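Local coordinates for protein esterase (uncultured bacterium FLS12, PDB 4RGY) that hydrolyses esters as a low-temperature-active alkaline esterase, probably through the catalytic triad of the alpha/beta-hydrolase fold, at residues C7-D12 and T18-I23; V77-H82 and E101-L106. All coordinates share one frame; numbering follows the deposited sequence.

Contact 1 (7-12 with 18-23) pairs the two strands of the N-terminal hairpin. Contact 2 (77-82 with 101-106) lays helix 95-110 on strand 75-79. Their centres are about 7 Å apart. Strands 16-25 and 75-79 are neighbours in the central sheet, so both contacts reach the same sheet. Glu-102 of the helix ties them together. Its OE1 lies 2.5 Å from Ser-11 OG, and its OE2 lies 2.8 Å from Asp-12 N; both are probable hydrogen bonds. Phe-9 CE2 also packs 3.7 Å from Leu-106 CD1. The probable catalytic residues, Ser-126, Asp-216 and His-245, belong to neither contact.

Contact 1: residues C7-D12 and T18-I23; sequences CDFFSD and TSMTVI
Cys-7 and Met-20 exchange two backbone hydrogen bonds, and Phe-9 and Thr-18 exchange two more. These are the hydrogen-bonded pairs of an antiparallel ladder. All four amides and carbonyls are therefore satisfied across the hairpin. The straightest of the four backbone bonds runs from Thr-18 N to Phe-9 O, 2.9 Å long with 173° at the hydrogen. Asp-8 and Ser-19 form the non-hydrogen-bonded pair between them. There the side chains supply the bond: Ser-19 OG donates to Asp-8 OD1 at 2.6 Å, nearly in line with the carboxylate C-O bond. Ser-19 CA also makes a CA-H...O contact to Cys-7 O at 3.0 Å.

The face with Cys-7, Phe-9, Thr-18 and Met-20 is mainly apolar. Phe-9 has chi1 64°, which sets its ring beside Thr-18 and across Met-20. Thr-18 CG2 makes an off-centre CH-pi contact, 4.1 Å from the centroid of the Phe-9 ring. Met-20 SD makes an oblique Met-aromatic contact, 5.0 Å from the same Phe-9 centroid. Helix 95-110 closes over this face with Leu-106 and Phe-110. In a neighbouring subunit, a strand pairs with Cys-7 and Asp-8, so the sheet continues across the interface. The chemistry implies a hairpin with a polar link on one face and a mainly apolar face turned to the helix.

Contact 2: residues V77-H82 and E101-L106; sequences VMPAVH and EELPAL
Leu-103 reaches from helix 95-110 onto strand 75-79, where it meets Val-77 and Pro-79. The contact across the two segments is apolar. Leu-103 CG lies anti to the backbone N, chi1 -172°, which carries the branch point toward the strand. The Leu-103 and Val-77 side chains run past each other in opposite directions, with Leu-103 CD2 4.0 Å from Val-77 CG1. The Pro-79 and Leu-103 side chains cross at about a right angle. Leu-103 CG is 4.0 Å from Pro-79 CB, and Leu-103 CD2 is 4.1 Å from the same Pro-79 CB. The modelled approach of Leu-103 CD1 to Pro-79 is implausibly close, so the placement of CD1 is doubtful. Val-77 and Pro-79 alternate with Met-78, whose side chain points away from the helix. One face of the strand thus receives the leucine. Phe-47 of strand 45-49 and Phe-98 of the helix also pack on Leu-103.

Polar bonds lie around this apolar patch. The strand is held in the sheet by backbone bonds of Val-77 to Leu-46 and Leu-48, and of Met-78 to Thr-21. Within the helix, Leu-106 N bonds to Glu-102 O at 2.8 Å. The helix is kinked at Pro-104, whose ring nitrogen carries no hydrogen to give to the preceding turn. Glu-101 makes a salt bridge with Arg-142, on a part of the helix away from the strand.

This is helix-on-sheet packing of the alpha/beta-hydrolase fold, with helix 95-110 linking strand 75-79 to strand 120-125.

Contact 1: residues C7-D12 and T18-I23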
loop_
_atom_site.group_PDB
_atom_site.type_symbol
_atom_site.label_atom_id
_atom_site.label_comp_id
_atom_site.label_asym_id
_atom_site.label_seq_id
_atom_site.Cartn_x
_atom_site.Cartn_y
_atom_site.Cartn_z
ATOM N N CYS A 7 -5.236 5.018 2.200
ATOM C CA CYS A 7 -5.598 5.476 3.533
ATOM C C CYS A 7 -6.269 4.367 4.303
ATOM O O CYS A 7 -7.329 3.875 3.893
ATOM C CB CYS A 7 -6.591 6.642 3.424
ATOM S SG CYS A 7 -6.187 7.906 2.180
ATOM N N ASP A 8 -5.678 3.981 5.427
ATOM C CA ASP A 8 -6.264 2.988 6.312
ATOM C C ASP A 8 -6.708 3.695 7.584
ATOM O O ASP A 8 -5.878 4.141 8.383
ATOM C CB ASP A 8 -5.258 1.885 6.618
ATOM C CG ASP A 8 -4.790 1.181 5.375
ATOM O OD1 ASP A 8 -5.644 0.877 4.525
ATOM O OD2 ASP A 8 -3.568 0.954 5.234
ATOM N N PHE A 9 -8.022 3.786 7.776
ATOM C CA PHE A 9 -8.596 4.632 8.811
ATOM C C PHE A 9 -9.741 3.900 9.495
ATOM O O PHE A 9 -10.173 2.842 9.043
ATOM C CB PHE A 9 -9.119 5.940 8.195
ATOM C CG PHE A 9 -10.245 5.733 7.221
ATOM C CD1 PHE A 9 -9.985 5.437 5.888
ATOM C CD2 PHE A 9 -11.565 5.822 7.636
ATOM C CE1 PHE A 9 -11.028 5.226 4.992
ATOM C CE2 PHE A 9 -12.613 5.613 6.746
ATOM C CZ PHE A 9 -12.337 5.314 5.423
ATOM N N PHE A 10 -10.239 4.471 10.584
ATOM C CA PHE A 10 -11.329 3.848 11.316
ATOM C C PHE A 10 -12.651 4.537 11.051
ATOM O O PHE A 10 -12.747 5.768 11.139
ATOM C CB PHE A 10 -11.046 3.846 12.828
ATOM C CG PHE A 10 -12.022 3.015 13.613
ATOM C CD1 PHE A 10 -11.869 1.641 13.674
ATOM C CD2 PHE A 10 -13.094 3.601 14.271
ATOM C CE1 PHE A 10 -12.763 0.858 14.377
ATOM C CE2 PHE A 10 -13.995 2.826 14.984
ATOM C CZ PHE A 10 -13.819 1.449 15.041
ATOM N N SER A 11 -13.673 3.743 10.737
ATOM C CA SER A 11 -15.022 4.272 10.609
ATOM C C SER A 11 -15.815 4.011 11.883
ATOM O O SER A 11 -16.079 2.858 12.245
ATOM C CB SER A 11 -15.758 3.655 9.418
ATOM O OG SER A 11 -17.139 3.974 9.500
ATOM N N ASP A 12 -16.185 5.089 12.565
ATOM C CA ASP A 12 -17.041 5.011 13.739
ATOM C C ASP A 12 -18.452 4.539 13.385
ATOM O O ASP A 12 -19.069 3.780 14.129
ATOM C CB ASP A 12 -17.094 6.375 14.431
ATOM C CG ASP A 12 -15.845 6.660 15.244
ATOM O OD1 ASP A 12 -15.550 5.867 16.164
ATOM O OD2 ASP A 12 -15.152 7.662 14.957
ATOM N N THR A 18 -11.049 0.374 7.874
ATOM C CA THR A 18 -11.278 0.181 6.453
ATOM C C THR A 18 -10.309 1.064 5.668
ATOM O O THR A 18 -9.372 1.627 6.241
ATOM C CB THR A 18 -12.779 0.421 6.130
ATOM O OG1 THR A 18 -13.052 0.083 4.763
ATOM C CG2 THR A 18 -13.150 1.869 6.411
ATOM N N SER A 19 -10.503 1.152 4.356
ATOM C CA SER A 19 -9.539 1.823 3.503
ATOM C C SER A 19 -10.211 2.643 2.422
ATOM O O SER A 19 -11.339 2.352 2.036
ATOM C CB SER A 19 -8.636 0.791 2.828
ATOM O OG SER A 19 -7.957 0.027 3.802
ATOM N N MET A 20 -9.514 3.662 1.935
ATOM C CA MET A 20 -9.924 4.367 0.723
ATOM C C MET A 20 -8.684 4.789 -0.051
ATOM O O MET A 20 -7.573 4.849 0.495
ATOM C CB MET A 20 -10.769 5.598 1.053
ATOM C CG MET A 20 -10.019 6.688 1.793
ATOM S SD MET A 20 -11.113 8.089 2.067
ATOM C CE MET A 20 -10.199 8.979 3.322
ATOM N N THR A 21 -8.869 5.076 -1.340
ATOM C CA THR A 21 -7.801 5.612 -2.171
ATOM C C THR A 21 -8.157 7.045 -2.508
ATOM O O THR A 21 -9.295 7.321 -2.884
ATOM C CB THR A 21 -7.697 4.823 -3.481
ATOM O OG1 THR A 21 -7.495 3.435 -3.177
ATOM C CG2 THR A 21 -6.557 5.335 -4.339
ATOM N N VAL A 22 -7.202 7.953 -2.359
ATOM C CA VAL A 22 -7.428 9.361 -2.667
ATOM C C VAL A 22 -6.341 9.852 -3.609
ATOM O O VAL A 22 -5.159 9.560 -3.418
ATOM C CB VAL A 22 -7.440 10.218 -1.375
ATOM C CG1 VAL A 22 -7.447 11.702 -1.696
ATOM C CG2 VAL A 22 -8.642 9.851 -0.503
ATOM N N ILE A 23 -6.733 10.596 -4.641
ATOM C CA ILE A 23 -5.732 11.299 -5.430
ATOM C C ILE A 23 -5.943 12.803 -5.318
ATOM O O ILE A 23 -7.075 13.289 -5.392
ATOM C CB ILE A 23 -5.673 10.834 -6.890
ATOM C CG1 ILE A 23 -7.052 10.763 -7.507
ATOM C CG2 ILE A 23 -5.016 9.464 -6.985
ATOM C CD1 ILE A 23 -7.025 10.310 -8.966
#

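Contact 2: residues V77-H82 and E101-L106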
loop_
_atom_site.group_PDB
_atom_site.type_symbol
_atom_site.label_atom_id
_atom_site.label_comp_id
_atom_site.label_asym_id
_atom_site.label_seq_id
_atom_site.Cartn_x
_atom_site.Cartn_y
_atom_site.Cartn_z
ATOM N N VAL A 77 -11.893 10.866 -4.520
ATOM C CA VAL A 77 -11.967 10.031 -3.323
ATOM C C VAL A 77 -12.696 8.746 -3.677
ATOM O O VAL A 77 -13.845 8.790 -4.112
ATOM C CB VAL A 77 -12.709 10.753 -2.170
ATOM C CG1 VAL A 77 -12.914 9.819 -0.972
ATOM C CG2 VAL A 77 -11.936 12.006 -1.739
ATOM N N MET A 78 -12.030 7.612 -3.476
ATOM C CA MET A 78 -12.531 6.303 -3.867
ATOM C C MET A 78 -12.610 5.408 -2.634
ATOM O O MET A 78 -11.616 4.816 -2.212
ATOM C CB MET A 78 -11.605 5.694 -4.925
ATOM C CG MET A 78 -11.723 6.393 -6.279
ATOM S SD MET A 78 -10.253 6.290 -7.319
ATOM C CE MET A 78 -9.122 7.397 -6.463
ATOM N N PRO A 79 -13.804 5.303 -2.051
ATOM C CA PRO A 79 -13.954 4.524 -0.820
ATOM C C PRO A 79 -14.474 3.117 -1.076
ATOM O O PRO A 79 -14.711 2.770 -2.234
ATOM C CB PRO A 79 -15.016 5.299 -0.087
ATOM C CG PRO A 79 -15.922 5.815 -1.180
ATOM C CD PRO A 79 -15.020 6.075 -2.369
ATOM N N ALA A 80 -14.604 2.327 -0.011
ATOM C CA ALA A 80 -15.083 0.948 -0.088
ATOM C C ALA A 80 -16.367 0.791 0.707
ATOM O O ALA A 80 -16.466 1.284 1.839
ATOM C CB ALA A 80 -14.022 0.003 0.448
ATOM N N VAL A 81 -17.353 0.100 0.135
ATOM C CA VAL A 81 -18.597 -0.167 0.857
ATOM C C VAL A 81 -19.024 -1.629 0.822
ATOM O O VAL A 81 -20.191 -1.945 1.106
ATOM C CB VAL A 81 -19.771 0.702 0.359
ATOM C CG1 VAL A 81 -19.417 2.178 0.492
ATOM C CG2 VAL A 81 -20.130 0.348 -1.088
ATOM N N HIS A 82 -18.095 -2.512 0.469
ATOM C CA HIS A 82 -18.380 -3.946 0.432
ATOM C C HIS A 82 -19.595 -4.233 -0.459
ATOM O O HIS A 82 -19.765 -3.554 -1.472
ATOM C CB HIS A 82 -18.498 -4.479 1.859
ATOM C CG HIS A 82 -17.309 -4.124 2.692
ATOM N ND1 HIS A 82 -17.411 -3.611 3.967
ATOM C CD2 HIS A 82 -15.986 -4.150 2.402
ATOM C CE1 HIS A 82 -16.201 -3.362 4.434
ATOM N NE2 HIS A 82 -15.319 -3.678 3.503
ATOM N N GLU A 101 -22.431 10.678 5.110
ATOM C CA GLU A 101 -22.097 11.558 6.229
ATOM C C GLU A 101 -20.635 11.438 6.659
ATOM O O GLU A 101 -19.857 12.391 6.549
ATOM C CB GLU A 101 -23.022 11.293 7.422
ATOM C CG GLU A 101 -24.520 11.404 7.124
ATOM C CD GLU A 101 -24.975 12.834 6.919
ATOM O OE1 GLU A 101 -24.232 13.759 7.312
ATOM O OE2 GLU A 101 -26.077 13.035 6.365
ATOM N N GLU A 102 -20.256 10.265 7.161
ATOM C CA GLU A 102 -18.940 10.114 7.769
ATOM C C GLU A 102 -17.786 10.178 6.781
ATOM O O GLU A 102 -16.767 10.828 7.033
ATOM C CB GLU A 102 -18.846 8.822 8.570
ATOM C CG GLU A 102 -17.621 8.809 9.474
ATOM C CD GLU A 102 -17.381 7.478 10.134
ATOM O OE1 GLU A 102 -17.714 6.440 9.536
ATOM O OE2 GLU A 102 -16.837 7.473 11.257
ATOM N N LEU A 103 -17.928 9.489 5.660
ATOM C CA LEU A 103 -16.829 9.398 4.713
ATOM C C LEU A 103 -16.416 10.750 4.139
ATOM O O LEU A 103 -15.226 11.065 4.144
ATOM C CB LEU A 103 -17.160 8.402 3.612
ATOM C CG LEU A 103 -16.068 8.022 2.634
ATOM C CD1 LEU A 103 -16.554 6.759 2.195
ATOM C CD2 LEU A 103 -15.968 8.950 1.451
ATOM N N PRO A 104 -17.377 11.565 3.655
ATOM C CA PRO A 104 -16.962 12.887 3.179
ATOM C C PRO A 104 -16.341 13.728 4.294
ATOM O O PRO A 104 -15.367 14.445 4.048
ATOM C CB PRO A 104 -18.268 13.513 2.683
ATOM C CG PRO A 104 -19.158 12.351 2.401
ATOM C CD PRO A 104 -18.814 11.323 3.417
ATOM N N ALA A 105 -16.875 13.632 5.508
ATOM C CA ALA A 105 -16.299 14.361 6.633
ATOM C C ALA A 105 -14.865 13.926 6.902
ATOM O O ALA A 105 -13.989 14.762 7.133
ATOM C CB ALA A 105 -17.150 14.196 7.891
ATOM N N LEU A 106 -14.619 12.618 6.879
ATOM C CA LEU A 106 -13.273 12.110 7.129
ATOM C C LEU A 106 -12.307 12.547 6.032
ATOM O O LEU A 106 -11.185 12.978 6.302
ATOM C CB LEU A 106 -13.284 10.586 7.246
ATOM C CG LEU A 106 -13.884 10.021 8.537
ATOM C CD1 LEU A 106 -14.077 8.521 8.425
ATOM C CD2 LEU A 106 -13.023 10.353 9.754
#